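Local coordinates for uncharacterized protein (Ruminococcus gnavus, PDB 4QAN) that is of unknown function but has a cystatin-like fold, is a divergent member of the NTF2-like superfamily, and can bind magnesium, at residues Asp53-Gln58 against Lys169-Lys174; Pro77-Thr80 against Tyr85-Pro88; Asn209-Met214 against Lys258-Tyr263; Thr269-Phe274 against Glu300-Leu305. All coordinates share one frame; numbering follows the deposited sequence.

Contact 1: Asp53-Gln58 against Lys169-Lys174; sequences DETALQ and KIHSLK
Thr-55 of helix 52-58 and His-171 of strand 167-172 bring their CA atoms to 7.7 Å, where the strand turns a corner. The corner is a classic beta bulge in the antiparallel sheet of this cystatin-like fold: His-171 and Ser-172 both face Thr-160 on the adjoining strand 153-164. With CG of His-171 swung opposite its backbone N (chi1 175°), the imidazole extends to the helix, and Thr-55 OG1 meets it at the ring edge, near its plane. His-171 ND1 donates weakly to Thr-55 OG1 over 3.4 Å. The firmer partner of OG1 is Ala-51 O, one turn back, so the hydroxyl joins the helix start to the bulge. Thr-55 CG2 packs against His-171 CE1 at 3.9 Å.

One residue earlier on the helix and two earlier on the strand, a charged pair adds a second link. Glu-54 and Lys-169 cross at about a right angle, and Lys-169 NZ forms a salt bridge with Glu-54 OE2 at 3.1 Å, weak as a hydrogen bond. Lys-169 NZ also bonds weakly to Arg-48 O. A water bridges the pair, accepting weakly from Lys-169 NZ, donating to Glu-54 OE1 at 2.7 Å and accepting from Asp-53 N at 2.9 Å.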
loop_
_atom_site.group_PDB
_atom_site.type_symbol
_atom_site.label_atom_id
_atom_site.label_comp_id
_atom_site.label_asym_id
_atom_site.label_seq_id
_atom_site.Cartn_x
_atom_site.Cartn_y
_atom_site.Cartn_z
ATOM N N ASP A 53 1.541 -8.344 6.472
ATOM C CA ASP A 53 1.858 -9.542 5.685
ATOM C C ASP A 53 0.719 -10.569 5.711
ATOM O O ASP A 53 0.457 -11.241 4.723
ATOM C CB ASP A 53 3.149 -10.208 6.171
ATOM C CG ASP A 53 4.379 -9.355 5.946
ATOM O OD1 ASP A 53 4.413 -8.555 4.990
ATOM O OD2 ASP A 53 5.332 -9.495 6.739
ATOM N N GLU A 54 0.047 -10.683 6.845
ATOM C CA GLU A 54 -0.968 -11.711 7.022
ATOM C C GLU A 54 -2.185 -11.375 6.155
ATOM O O GLU A 54 -2.636 -12.207 5.379
ATOM C CB GLU A 54 -1.351 -11.873 8.501
ATOM C CG GLU A 54 -0.186 -12.174 9.443
ATOM C CD GLU A 54 0.516 -10.927 9.974
ATOM O OE1 GLU A 54 0.322 -9.829 9.402
ATOM O OE2 GLU A 54 1.257 -11.052 10.980
ATOM N N THR A 55 -2.683 -10.149 6.252
ATOM C CA THR A 55 -3.780 -9.708 5.388
ATOM C C THR A 55 -3.370 -9.803 3.918
ATOM O O THR A 55 -4.106 -10.347 3.097
ATOM C CB THR A 55 -4.218 -8.270 5.714
ATOM O OG1 THR A 55 -4.650 -8.196 7.078
ATOM C CG2 THR A 55 -5.349 -7.809 4.798
ATOM N N ALA A 56 -2.191 -9.289 3.584
ATOM C CA ALA A 56 -1.750 -9.270 2.182
ATOM C C ALA A 56 -1.722 -10.677 1.542
ATOM O O ALA A 56 -2.114 -10.843 0.395
ATOM C CB ALA A 56 -0.388 -8.601 2.057
ATOM N N LEU A 57 -1.289 -11.680 2.294
ATOM C CA LEU A 57 -1.220 -13.057 1.788
ATOM C C LEU A 57 -2.531 -13.868 1.886
ATOM O O LEU A 57 -2.689 -14.852 1.159
ATOM C CB LEU A 57 -0.098 -13.813 2.498
ATOM C CG LEU A 57 1.307 -13.228 2.283
ATOM C CD1 LEU A 57 2.289 -13.796 3.306
ATOM C CD2 LEU A 57 1.784 -13.484 0.864
ATOM N N GLN A 58 -3.473 -13.431 2.731
ATOM C CA GLN A 58 -4.667 -14.225 3.072
ATOM C C GLN A 58 -6.018 -13.639 2.640
ATOM O O GLN A 58 -6.987 -14.385 2.474
ATOM C CB GLN A 58 -4.724 -14.450 4.588
ATOM C CG GLN A 58 -3.483 -15.084 5.183
ATOM C CD GLN A 58 -3.326 -16.511 4.743
ATOM O OE1 GLN A 58 -4.076 -17.385 5.181
ATOM N NE2 GLN A 58 -2.359 -16.763 3.865
ATOM N N LYS A 169 -3.084 -9.748 15.489
ATOM C CA LYS A 169 -2.626 -8.437 15.075
ATOM C C LYS A 169 -3.810 -7.511 14.844
ATOM O O LYS A 169 -4.952 -7.950 14.729
ATOM C CB LYS A 169 -1.756 -8.542 13.820
ATOM C CG LYS A 169 -0.367 -9.105 14.102
ATOM C CD LYS A 169 0.667 -8.519 13.173
ATOM C CE LYS A 169 2.026 -9.135 13.414
ATOM N NZ LYS A 169 2.920 -8.781 12.286
ATOM N N ILE A 170 -3.537 -6.215 14.798
ATOM C CA ILE A 170 -4.583 -5.250 14.516
ATOM C C ILE A 170 -4.767 -5.147 13.012
ATOM O O ILE A 170 -3.840 -4.771 12.319
ATOM C CB ILE A 170 -4.216 -3.859 15.043
ATOM C CG1 ILE A 170 -3.995 -3.905 16.557
ATOM C CG2 ILE A 170 -5.288 -2.846 14.655
ATOM C CD1 ILE A 170 -5.122 -4.535 17.344
ATOM N N HIS A 171 -5.958 -5.487 12.520
ATOM C CA HIS A 171 -6.298 -5.288 11.107
ATOM C C HIS A 171 -6.643 -3.835 10.821
ATOM O O HIS A 171 -6.351 -3.317 9.731
ATOM C CB HIS A 171 -7.495 -6.151 10.697
ATOM C CG HIS A 171 -7.953 -5.887 9.301
ATOM N ND1 HIS A 171 -7.180 -6.190 8.201
ATOM C CD2 HIS A 171 -9.073 -5.300 8.825
ATOM C CE1 HIS A 171 -7.814 -5.822 7.104
ATOM N NE2 HIS A 171 -8.966 -5.279 7.455
ATOM N N SER A 172 -7.313 -3.188 11.768
ATOM C CA SER A 172 -7.672 -1.787 11.609
ATOM C C SER A 172 -7.743 -1.077 12.940
ATOM O O SER A 172 -8.168 -1.660 13.935
ATOM C CB SER A 172 -9.005 -1.657 10.881
ATOM O OG SER A 172 -9.269 -0.311 10.530
ATOM N N LEU A 173 -7.304 0.177 12.944
ATOM C CA LEU A 173 -7.346 1.047 14.127
ATOM C C LEU A 173 -8.679 1.787 14.209
ATOM O O LEU A 173 -8.885 2.613 15.096
ATOM C CB LEU A 173 -6.205 2.074 14.077
ATOM C CG LEU A 173 -4.849 1.595 14.591
ATOM C CD1 LEU A 173 -4.144 0.676 13.594
ATOM C CD2 LEU A 173 -3.991 2.807 14.913
ATOM N N LYS A 174 -9.539 1.515 13.229
ATOM C CA LYS A 174 -10.895 2.015 13.179
ATOM C C LYS A 174 -11.838 0.863 12.817
ATOM O O LYS A 174 -11.462 -0.080 12.119
ATOM C CB LYS A 174 -10.985 3.143 12.159
ATOM C CG LYS A 174 -10.046 4.288 12.495
ATOM C CD LYS A 174 -10.385 5.551 11.722
ATOM C CE LYS A 174 -9.973 5.464 10.272
ATOM N NZ LYS A 174 -10.664 6.506 9.475
HETATM O O HOH W 1 2.417 -8.098 9.215
#

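Contact 2: Pro77-Thr80 against Tyr85-Pro88; sequences PAPT and YYFP
The ring of Tyr-86 is covered on both faces. Pro-79 lies over one, its CD 4.2 Å from the ring centroid in a CH-pi contact 28° off the normal; over the other stands CD1 of Tyr-85, offset toward the rim. Tyr-86 CD1 in turn sits in plane at the edge of the Tyr-85 ring, while the methyl CG2 of Thr-80 approaches the edge of the Phe-87 ring.

Pro-79 is the centre of an inverse gamma turn, closed by a weak bond from Thr-80 N to Ala-78 O, and this tight kink puts three consecutive residues against the start of a helix. With CG opposite its carbonyl carbon (chi1 -70°), Tyr-86 swings its ring beside Ala-78 and Pro-79. Ala-78 CB presses on Tyr-86 CB at 3.5 Å, and Pro-79 CG touches Tyr-86 CE2 at 3.7 Å. Thr-80 OG1 tucks in above the peptide between Tyr-86 and Phe-87, 3.0 Å from Tyr-86 C. Although Phe-87 N is nearly as close, the angle is poor; the hydroxyl is hydrogen-bonded instead to Thr-90 OG1, which also bonds Ala-78 O.

The whole patch lies at the beginning of helix 87-108. Tyr-86 reaches Leu-271 and Leu-275 of helix 254-275 and gives its OH to Leu-297 O, Pro-88 rests on helix 237-242, and Thr-80 and Phe-87 face helix 52-58.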
loop_
_atom_site.group_PDB
_atom_site.type_symbol
_atom_site.label_atom_id
_atom_site.label_comp_id
_atom_site.label_asym_id
_atom_site.label_seq_id
_atom_site.Cartn_x
_atom_site.Cartn_y
_atom_site.Cartn_z
ATOM N N PRO A 77 -5.827 -2.397 -2.551
ATOM C CA PRO A 77 -4.488 -2.969 -2.788
ATOM C C PRO A 77 -4.501 -4.188 -3.712
ATOM O O PRO A 77 -5.512 -4.882 -3.813
ATOM C CB PRO A 77 -4.005 -3.387 -1.381
ATOM C CG PRO A 77 -4.811 -2.575 -0.427
ATOM C CD PRO A 77 -6.134 -2.291 -1.108
ATOM N N ALA A 78 -3.378 -4.436 -4.375
ATOM C CA ALA A 78 -3.274 -5.501 -5.382
ATOM C C ALA A 78 -3.572 -6.858 -4.769
ATOM O O ALA A 78 -3.350 -7.033 -3.567
ATOM C CB ALA A 78 -1.879 -5.499 -6.004
ATOM N N PRO A 79 -4.066 -7.822 -5.589
ATOM C CA PRO A 79 -4.490 -9.146 -5.141
ATOM C C PRO A 79 -3.342 -10.160 -4.897
ATOM O O PRO A 79 -3.246 -11.207 -5.557
ATOM C CB PRO A 79 -5.418 -9.601 -6.274
ATOM C CG PRO A 79 -4.836 -8.967 -7.480
ATOM C CD PRO A 79 -4.403 -7.610 -7.012
ATOM N N THR A 80 -2.509 -9.842 -3.914
ATOM C CA THR A 80 -1.336 -10.637 -3.593
ATOM C C THR A 80 -1.715 -12.022 -3.075
ATOM O O THR A 80 -0.989 -12.980 -3.300
ATOM C CB THR A 80 -0.439 -9.910 -2.574
ATOM O OG1 THR A 80 0.260 -8.861 -3.244
ATOM C CG2 THR A 80 0.572 -10.840 -1.930
ATOM N N TYR A 85 3.152 -12.402 -7.057
ATOM C CA TYR A 85 3.751 -11.337 -7.887
ATOM C C TYR A 85 3.488 -9.910 -7.360
ATOM O O TYR A 85 4.377 -9.072 -7.368
ATOM C CB TYR A 85 3.201 -11.454 -9.315
ATOM C CG TYR A 85 3.651 -10.374 -10.282
ATOM C CD1 TYR A 85 2.991 -9.147 -10.360
ATOM C CD2 TYR A 85 4.703 -10.600 -11.153
ATOM C CE1 TYR A 85 3.392 -8.172 -11.268
ATOM C CE2 TYR A 85 5.114 -9.637 -12.051
ATOM C CZ TYR A 85 4.468 -8.426 -12.111
ATOM O OH TYR A 85 4.897 -7.474 -13.012
ATOM N N TYR A 86 2.268 -9.641 -6.911
ATOM C CA TYR A 86 1.885 -8.300 -6.478
ATOM C C TYR A 86 2.397 -7.841 -5.110
ATOM O O TYR A 86 2.175 -6.674 -4.743
ATOM C CB TYR A 86 0.363 -8.181 -6.488
ATOM C CG TYR A 86 -0.249 -8.171 -7.870
ATOM C CD1 TYR A 86 0.063 -7.175 -8.775
ATOM C CD2 TYR A 86 -1.183 -9.134 -8.255
ATOM C CE1 TYR A 86 -0.511 -7.142 -10.030
ATOM C CE2 TYR A 86 -1.771 -9.091 -9.504
ATOM C CZ TYR A 86 -1.425 -8.093 -10.386
ATOM O OH TYR A 86 -1.999 -8.039 -11.641
ATOM N N PHE A 87 3.089 -8.715 -4.375
ATOM C CA PHE A 87 3.337 -8.498 -2.948
ATOM C C PHE A 87 3.904 -7.121 -2.612
ATOM O O PHE A 87 3.373 -6.425 -1.759
ATOM C CB PHE A 87 4.209 -9.627 -2.346
ATOM C CG PHE A 87 4.579 -9.404 -0.892
ATOM C CD1 PHE A 87 3.760 -9.863 0.137
ATOM C CD2 PHE A 87 5.740 -8.716 -0.554
ATOM C CE1 PHE A 87 4.090 -9.635 1.473
ATOM C CE2 PHE A 87 6.082 -8.493 0.778
ATOM C CZ PHE A 87 5.254 -8.951 1.791
ATOM N N PRO A 88 4.994 -6.714 -3.267
ATOM C CA PRO A 88 5.493 -5.393 -2.863
ATOM C C PRO A 88 4.481 -4.247 -3.044
ATOM O O PRO A 88 4.521 -3.271 -2.279
ATOM C CB PRO A 88 6.714 -5.195 -3.765
ATOM C CG PRO A 88 7.139 -6.603 -4.147
ATOM C CD PRO A 88 5.848 -7.355 -4.280
#

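Contact 3: Asn209-Met214 against Lys258-Tyr263; sequences NYFQAM and KKQGEY
Gln-260 NE2 donates to Phe-211 O at 2.8 Å, with an N-H...O angle of 165°. The carbonyl oxygen lies close to the plane of the donating amide, although the donor itself is tilted well out of the carbonyl plane of Phe-211. The other end of the same amide is also used: Ala-213 N gives a nearly straight bond of 2.9 Å to Gln-260 OE1, arriving in the carbonyl plane of the side chain. One flat group thus satisfies a C=O and an N-H two residues apart on an extended chain, and the paired bonds fix its rotation.

The amide is in place because Gln-260 is stretched out, CG opposite the backbone N (chi1 174°) and the chain straight beyond it. Phe-211 then covers it: Gln-260 NE2 stands over one face of the ring toward its rim, 3.5 Å from Phe-211 CE2, the ring and amide planes 31° apart. Ala-213 CB packs alongside Gln-260 OE1 at 3.6 Å. A leucine in place of Gln-260 would probably leave Phe-211 O and Ala-213 N without their mates in a buried setting.

Gln-212, between the gripped residues, makes backbone bonds with Asn-10. The amide comes from helix 254-275 and binds the loop between strand 187-188 and helix 221-234. It takes the place of the C=O and N-H that one residue of a parallel beta strand would offer to an extended neighbour.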
loop_
_atom_site.group_PDB
_atom_site.type_symbol
_atom_site.label_atom_id
_atom_site.label_comp_id
_atom_site.label_asym_id
_atom_site.label_seq_id
_atom_site.Cartn_x
_atom_site.Cartn_y
_atom_site.Cartn_z
ATOM N N ASN A 209 7.769 -5.870 9.540
ATOM C CA ASN A 209 6.811 -6.308 8.534
ATOM C C ASN A 209 6.504 -5.267 7.487
ATOM O O ASN A 209 5.409 -5.262 6.930
ATOM C CB ASN A 209 5.510 -6.678 9.239
ATOM C CG ASN A 209 4.909 -5.501 9.977
ATOM O OD1 ASN A 209 5.602 -4.523 10.273
ATOM N ND2 ASN A 209 3.620 -5.578 10.259
ATOM N N TYR A 210 7.449 -4.362 7.250
ATOM C CA TYR A 210 7.331 -3.351 6.200
ATOM C C TYR A 210 8.705 -3.107 5.587
ATOM O O TYR A 210 9.710 -3.517 6.149
ATOM C CB TYR A 210 6.752 -2.056 6.781
ATOM C CG TYR A 210 7.624 -1.341 7.803
ATOM C CD1 TYR A 210 7.622 -1.711 9.137
ATOM C CD2 TYR A 210 8.441 -0.288 7.426
ATOM C CE1 TYR A 210 8.418 -1.052 10.073
ATOM C CE2 TYR A 210 9.242 0.369 8.342
ATOM C CZ TYR A 210 9.228 -0.025 9.663
ATOM O OH TYR A 210 10.009 0.637 10.557
ATOM N N PHE A 211 8.757 -2.426 4.446
ATOM C CA PHE A 211 10.022 -2.109 3.819
ATOM C C PHE A 211 10.014 -0.679 3.287
ATOM O O PHE A 211 8.949 -0.125 2.981
ATOM C CB PHE A 211 10.302 -3.095 2.677
ATOM C CG PHE A 211 9.411 -2.904 1.492
ATOM C CD1 PHE A 211 8.195 -3.554 1.413
ATOM C CD2 PHE A 211 9.778 -2.053 0.465
ATOM C CE1 PHE A 211 7.362 -3.364 0.323
ATOM C CE2 PHE A 211 8.959 -1.869 -0.627
ATOM C CZ PHE A 211 7.739 -2.519 -0.693
ATOM N N GLN A 212 11.216 -0.102 3.214
ATOM C CA GLN A 212 11.448 1.207 2.599
ATOM C C GLN A 212 12.505 0.969 1.498
ATOM O O GLN A 212 13.631 0.579 1.786
ATOM C CB GLN A 212 11.920 2.246 3.658
ATOM C CG GLN A 212 11.736 3.720 3.253
ATOM C CD GLN A 212 11.997 4.728 4.385
ATOM O OE1 GLN A 212 11.309 4.733 5.406
ATOM N NE2 GLN A 212 12.988 5.601 4.190
ATOM N N ALA A 213 12.126 1.164 0.238
ATOM C CA ALA A 213 13.063 0.943 -0.858
ATOM C C ALA A 213 14.092 2.077 -0.856
ATOM O O ALA A 213 13.803 3.168 -0.360
ATOM C CB ALA A 213 12.322 0.878 -2.174
HETATM N N MSE A 214 15.294 1.784 -1.349
HETATM C CA MSE A 214 16.333 2.796 -1.489
HETATM C C MSE A 214 16.269 3.370 -2.876
HETATM O O MSE A 214 15.718 2.757 -3.775
HETATM C CB MSE A 214 17.699 2.179 -1.238
HETATM C CG MSE A 214 18.198 1.366 -2.423
HETATM SE SE MSE A 214 19.967 0.642 -1.978
HETATM C CE MSE A 214 20.369 -0.005 -3.797
ATOM N N LYS A 258 4.646 6.806 2.767
ATOM C CA LYS A 258 3.368 7.144 2.173
ATOM C C LYS A 258 3.546 7.385 0.657
ATOM O O LYS A 258 2.745 6.917 -0.143
ATOM C CB LYS A 258 2.738 8.352 2.874
ATOM C CG LYS A 258 2.287 8.048 4.300
ATOM C CD LYS A 258 1.433 9.157 4.895
ATOM C CE LYS A 258 2.111 10.507 4.777
ATOM N NZ LYS A 258 1.356 11.535 5.525
ATOM N N LYS A 259 4.616 8.090 0.297
ATOM C CA LYS A 259 5.007 8.297 -1.115
ATOM C C LYS A 259 5.217 6.969 -1.841
ATOM O O LYS A 259 4.806 6.821 -2.979
ATOM C CB LYS A 259 6.318 9.095 -1.181
ATOM C CG LYS A 259 6.378 10.163 -2.260
ATOM C CD LYS A 259 7.424 11.247 -1.942
ATOM C CE LYS A 259 7.295 11.819 -0.522
ATOM N NZ LYS A 259 7.896 13.178 -0.313
ATOM N N GLN A 260 5.865 6.021 -1.162
ATOM C CA GLN A 260 6.100 4.679 -1.701
ATOM C C GLN A 260 4.769 3.970 -1.946
ATOM O O GLN A 260 4.568 3.340 -2.990
ATOM C CB GLN A 260 6.989 3.870 -0.740
ATOM C CG GLN A 260 7.192 2.406 -1.104
ATOM C CD GLN A 260 8.144 1.685 -0.156
ATOM O OE1 GLN A 260 9.352 1.691 -0.352
ATOM N NE2 GLN A 260 7.599 1.049 0.865
ATOM N N GLY A 261 3.872 4.087 -0.969
ATOM C CA GLY A 261 2.476 3.676 -1.104
ATOM C C GLY A 261 1.777 4.272 -2.308
ATOM O O GLY A 261 1.096 3.558 -3.024
ATOM N N GLU A 262 1.943 5.569 -2.531
ATOM C CA GLU A 262 1.352 6.250 -3.702
ATOM C C GLU A 262 1.933 5.741 -5.022
ATOM O O GLU A 262 1.212 5.548 -6.003
ATOM C CB GLU A 262 1.603 7.771 -3.662
ATOM C CG GLU A 262 0.865 8.543 -2.597
ATOM C CD GLU A 262 -0.604 8.762 -2.930
ATOM O OE1 GLU A 262 -1.109 8.159 -3.909
ATOM O OE2 GLU A 262 -1.258 9.543 -2.201
ATOM N N TYR A 263 3.247 5.565 -5.072
ATOM C CA TYR A 263 3.841 5.146 -6.340
ATOM C C TYR A 263 3.402 3.713 -6.655
ATOM O O TYR A 263 3.111 3.396 -7.804
ATOM C CB TYR A 263 5.363 5.293 -6.351
ATOM C CG TYR A 263 5.956 5.058 -7.727
ATOM C CD1 TYR A 263 5.857 6.030 -8.725
ATOM C CD2 TYR A 263 6.603 3.858 -8.039
ATOM C CE1 TYR A 263 6.382 5.818 -9.988
ATOM C CE2 TYR A 263 7.143 3.637 -9.297
ATOM C CZ TYR A 263 7.026 4.621 -10.271
ATOM O OH TYR A 263 7.567 4.429 -11.522
#

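Contact 4: Thr269-Phe274 against Glu300-Leu305; sequences TMLYGF and EYMVYL
Leu-305 turns CG opposite its backbone N (chi1 176°), and this sends CD1 straight at the ring of Phe-274, whose own CG lies opposite its carbonyl carbon. Leu-305 CD1 stands over the centre of the Phe-274 face, 3.7 Å from the centroid and just 7° off the normal, a textbook CH-pi contact. The two side chains meet at about a right angle, and Leu-305 CD2 touches the rim at Phe-274 CE2, 4.0 Å away.

The selenomethionine at Met-302 folds at chi2 (-65°), bringing its end against helix 254-275. Met-302 SE rests 3.8 Å from Leu-271 CD2, and Met-302 CE lies against both Phe-274 CB and Leu-271 O. Met-302 and Leu-305 are joined by a 3-10 turn, Leu-305 N bonding Met-302 O at 3.0 Å, and both point to the same helix face.

Tyr-329 and Tyr-336 meet Phe-274 edge-to-face; with an alanine at Phe-274 these rings would probably lose their aromatic partner and Leu-305 CD1 would be left over a gap.

The side chains that meet are all apolar, so the entry to strand 305-314 is held to the helix mainly by shape and dispersion.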
loop_
_atom_site.group_PDB
_atom_site.type_symbol
_atom_site.label_atom_id
_atom_site.label_comp_id
_atom_site.label_asym_id
_atom_site.label_seq_id
_atom_site.Cartn_x
_atom_site.Cartn_y
_atom_site.Cartn_z
ATOM N N THR A 269 -1.865 0.739 -11.024
ATOM C CA THR A 269 -2.826 1.316 -11.902
ATOM C C THR A 269 -2.398 1.105 -13.356
ATOM O O THR A 269 -3.223 0.794 -14.217
ATOM C CB THR A 269 -3.035 2.792 -11.531
ATOM O OG1 THR A 269 -3.590 2.849 -10.209
ATOM C CG2 THR A 269 -3.967 3.480 -12.513
HETATM N N MSE A 270 -1.101 1.241 -13.604
HETATM C CA MSE A 270 -0.528 1.029 -14.926
HETATM C C MSE A 270 -0.706 -0.421 -15.330
HETATM O O MSE A 270 -1.175 -0.704 -16.423
HETATM C CB MSE A 270 0.941 1.462 -14.938
HETATM C CG MSE A 270 1.515 1.202 -16.330
HETATM SE SE MSE A 270 3.397 1.697 -16.529
HETATM C CE MSE A 270 4.189 0.071 -15.746
ATOM N N LEU A 271 -0.351 -1.353 -14.456
ATOM C CA LEU A 271 -0.530 -2.768 -14.760
ATOM C C LEU A 271 -2.003 -3.096 -15.039
ATOM O O LEU A 271 -2.304 -3.875 -15.958
ATOM C CB LEU A 271 -0.005 -3.649 -13.621
ATOM C CG LEU A 271 1.444 -3.422 -13.192
ATOM C CD1 LEU A 271 1.763 -4.295 -12.002
ATOM C CD2 LEU A 271 2.426 -3.675 -14.328
ATOM N N TYR A 272 -2.921 -2.500 -14.267
ATOM C CA TYR A 272 -4.351 -2.749 -14.469
ATOM C C TYR A 272 -4.753 -2.229 -15.846
ATOM O O TYR A 272 -5.627 -2.803 -16.507
ATOM C CB TYR A 272 -5.191 -2.090 -13.368
ATOM C CG TYR A 272 -5.206 -2.809 -12.013
ATOM C CD1 TYR A 272 -4.328 -3.864 -11.718
ATOM C CD2 TYR A 272 -6.104 -2.423 -11.033
ATOM C CE1 TYR A 272 -4.366 -4.491 -10.486
ATOM C CE2 TYR A 272 -6.131 -3.034 -9.793
ATOM C CZ TYR A 272 -5.269 -4.063 -9.527
ATOM O OH TYR A 272 -5.330 -4.662 -8.300
ATOM N N GLY A 273 -4.095 -1.166 -16.298
ATOM C CA GLY A 273 -4.338 -0.635 -17.648
ATOM C C GLY A 273 -4.035 -1.653 -18.743
ATOM O O GLY A 273 -4.809 -1.802 -19.699
ATOM N N PHE A 274 -2.905 -2.348 -18.616
ATOM C CA PHE A 274 -2.523 -3.385 -19.594
ATOM C C PHE A 274 -3.426 -4.612 -19.450
ATOM O O PHE A 274 -3.740 -5.274 -20.428
ATOM C CB PHE A 274 -1.059 -3.818 -19.430
ATOM C CG PHE A 274 -0.059 -2.747 -19.760
ATOM C CD1 PHE A 274 0.057 -2.255 -21.046
ATOM C CD2 PHE A 274 0.806 -2.260 -18.785
ATOM C CE1 PHE A 274 0.988 -1.278 -21.347
ATOM C CE2 PHE A 274 1.737 -1.275 -19.082
ATOM C CZ PHE A 274 1.832 -0.792 -20.370
ATOM N N GLU A 300 0.707 -13.221 -14.769
ATOM C CA GLU A 300 1.674 -14.150 -15.368
ATOM C C GLU A 300 2.152 -13.720 -16.759
ATOM O O GLU A 300 3.207 -14.177 -17.208
ATOM C CB GLU A 300 1.095 -15.566 -15.462
ATOM C CG GLU A 300 0.024 -15.691 -16.535
ATOM C CD GLU A 300 -0.693 -17.031 -16.557
ATOM O OE1 GLU A 300 -0.186 -18.019 -15.979
ATOM O OE2 GLU A 300 -1.779 -17.079 -17.178
ATOM N N TYR A 301 1.384 -12.870 -17.446
ATOM C CA TYR A 301 1.746 -12.426 -18.797
ATOM C C TYR A 301 2.536 -11.115 -18.843
ATOM O O TYR A 301 2.898 -10.637 -19.937
ATOM C CB TYR A 301 0.504 -12.320 -19.667
ATOM C CG TYR A 301 -0.209 -13.632 -19.855
ATOM C CD1 TYR A 301 0.401 -14.675 -20.543
ATOM C CD2 TYR A 301 -1.492 -13.836 -19.359
ATOM C CE1 TYR A 301 -0.240 -15.886 -20.728
ATOM C CE2 TYR A 301 -2.149 -15.047 -19.551
ATOM C CZ TYR A 301 -1.513 -16.068 -20.237
ATOM O OH TYR A 301 -2.136 -17.282 -20.444
HETATM N N MSE A 302 2.818 -10.549 -17.668
HETATM C CA MSE A 302 3.696 -9.392 -17.552
HETATM C C MSE A 302 5.094 -9.694 -18.059
HETATM O O MSE A 302 5.847 -8.783 -18.409
HETATM C CB MSE A 302 3.767 -8.885 -16.102
HETATM C CG MSE A 302 2.455 -8.263 -15.654
HETATM SE SE MSE A 302 2.109 -6.633 -16.717
HETATM C CE MSE A 302 0.162 -6.776 -16.608
ATOM N N VAL A 303 5.461 -10.968 -18.119
ATOM C CA VAL A 303 6.739 -11.338 -18.699
ATOM C C VAL A 303 6.794 -11.005 -20.204
ATOM O O VAL A 303 7.866 -10.956 -20.793
ATOM C CB VAL A 303 7.056 -12.815 -18.444
ATOM C CG1 VAL A 303 6.159 -13.723 -19.251
ATOM C CG2 VAL A 303 8.508 -13.095 -18.771
ATOM N N TYR A 304 5.640 -10.783 -20.818
ATOM C CA TYR A 304 5.582 -10.367 -22.216
ATOM C C TYR A 304 5.116 -8.933 -22.364
ATOM O O TYR A 304 4.608 -8.546 -23.409
ATOM C CB TYR A 304 4.696 -11.323 -23.020
ATOM C CG TYR A 304 5.220 -12.739 -22.985
ATOM C CD1 TYR A 304 6.510 -13.030 -23.445
ATOM C CD2 TYR A 304 4.439 -13.787 -22.503
ATOM C CE1 TYR A 304 7.005 -14.314 -23.412
ATOM C CE2 TYR A 304 4.928 -15.082 -22.478
ATOM C CZ TYR A 304 6.210 -15.334 -22.930
ATOM O OH TYR A 304 6.716 -16.608 -22.906
ATOM N N LEU A 305 5.306 -8.131 -21.324
ATOM C CA LEU A 305 5.210 -6.702 -21.490
ATOM C C LEU A 305 6.563 -6.232 -21.991
ATOM O O LEU A 305 7.546 -6.274 -21.249
ATOM C CB LEU A 305 4.859 -6.008 -20.189
ATOM C CG LEU A 305 4.835 -4.491 -20.306
ATOM C CD1 LEU A 305 3.624 -4.077 -21.103
ATOM C CD2 LEU A 305 4.830 -3.863 -18.935
#

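Overall arrangement
Contact 2 is the hub. It touches all three others, its centre about 14 Å from that of contact 1 and about 13 Å from those of contacts 3 and 4, whereas the centres of contacts 1 and 4 are about 27 Å apart. Along the chain contact 2 is nested in the loop closed by contact 1; contacts 3 and 4 follow in series and share helix 254-275. Contact 1 borders the antiparallel sheet of the first half and contact 4 the mixed sheet of the second, with helices 87-108 and 254-275 between them. The set therefore runs from one sheet to the other through the helical middle, consistent with two cystatin-like halves packed into a single body.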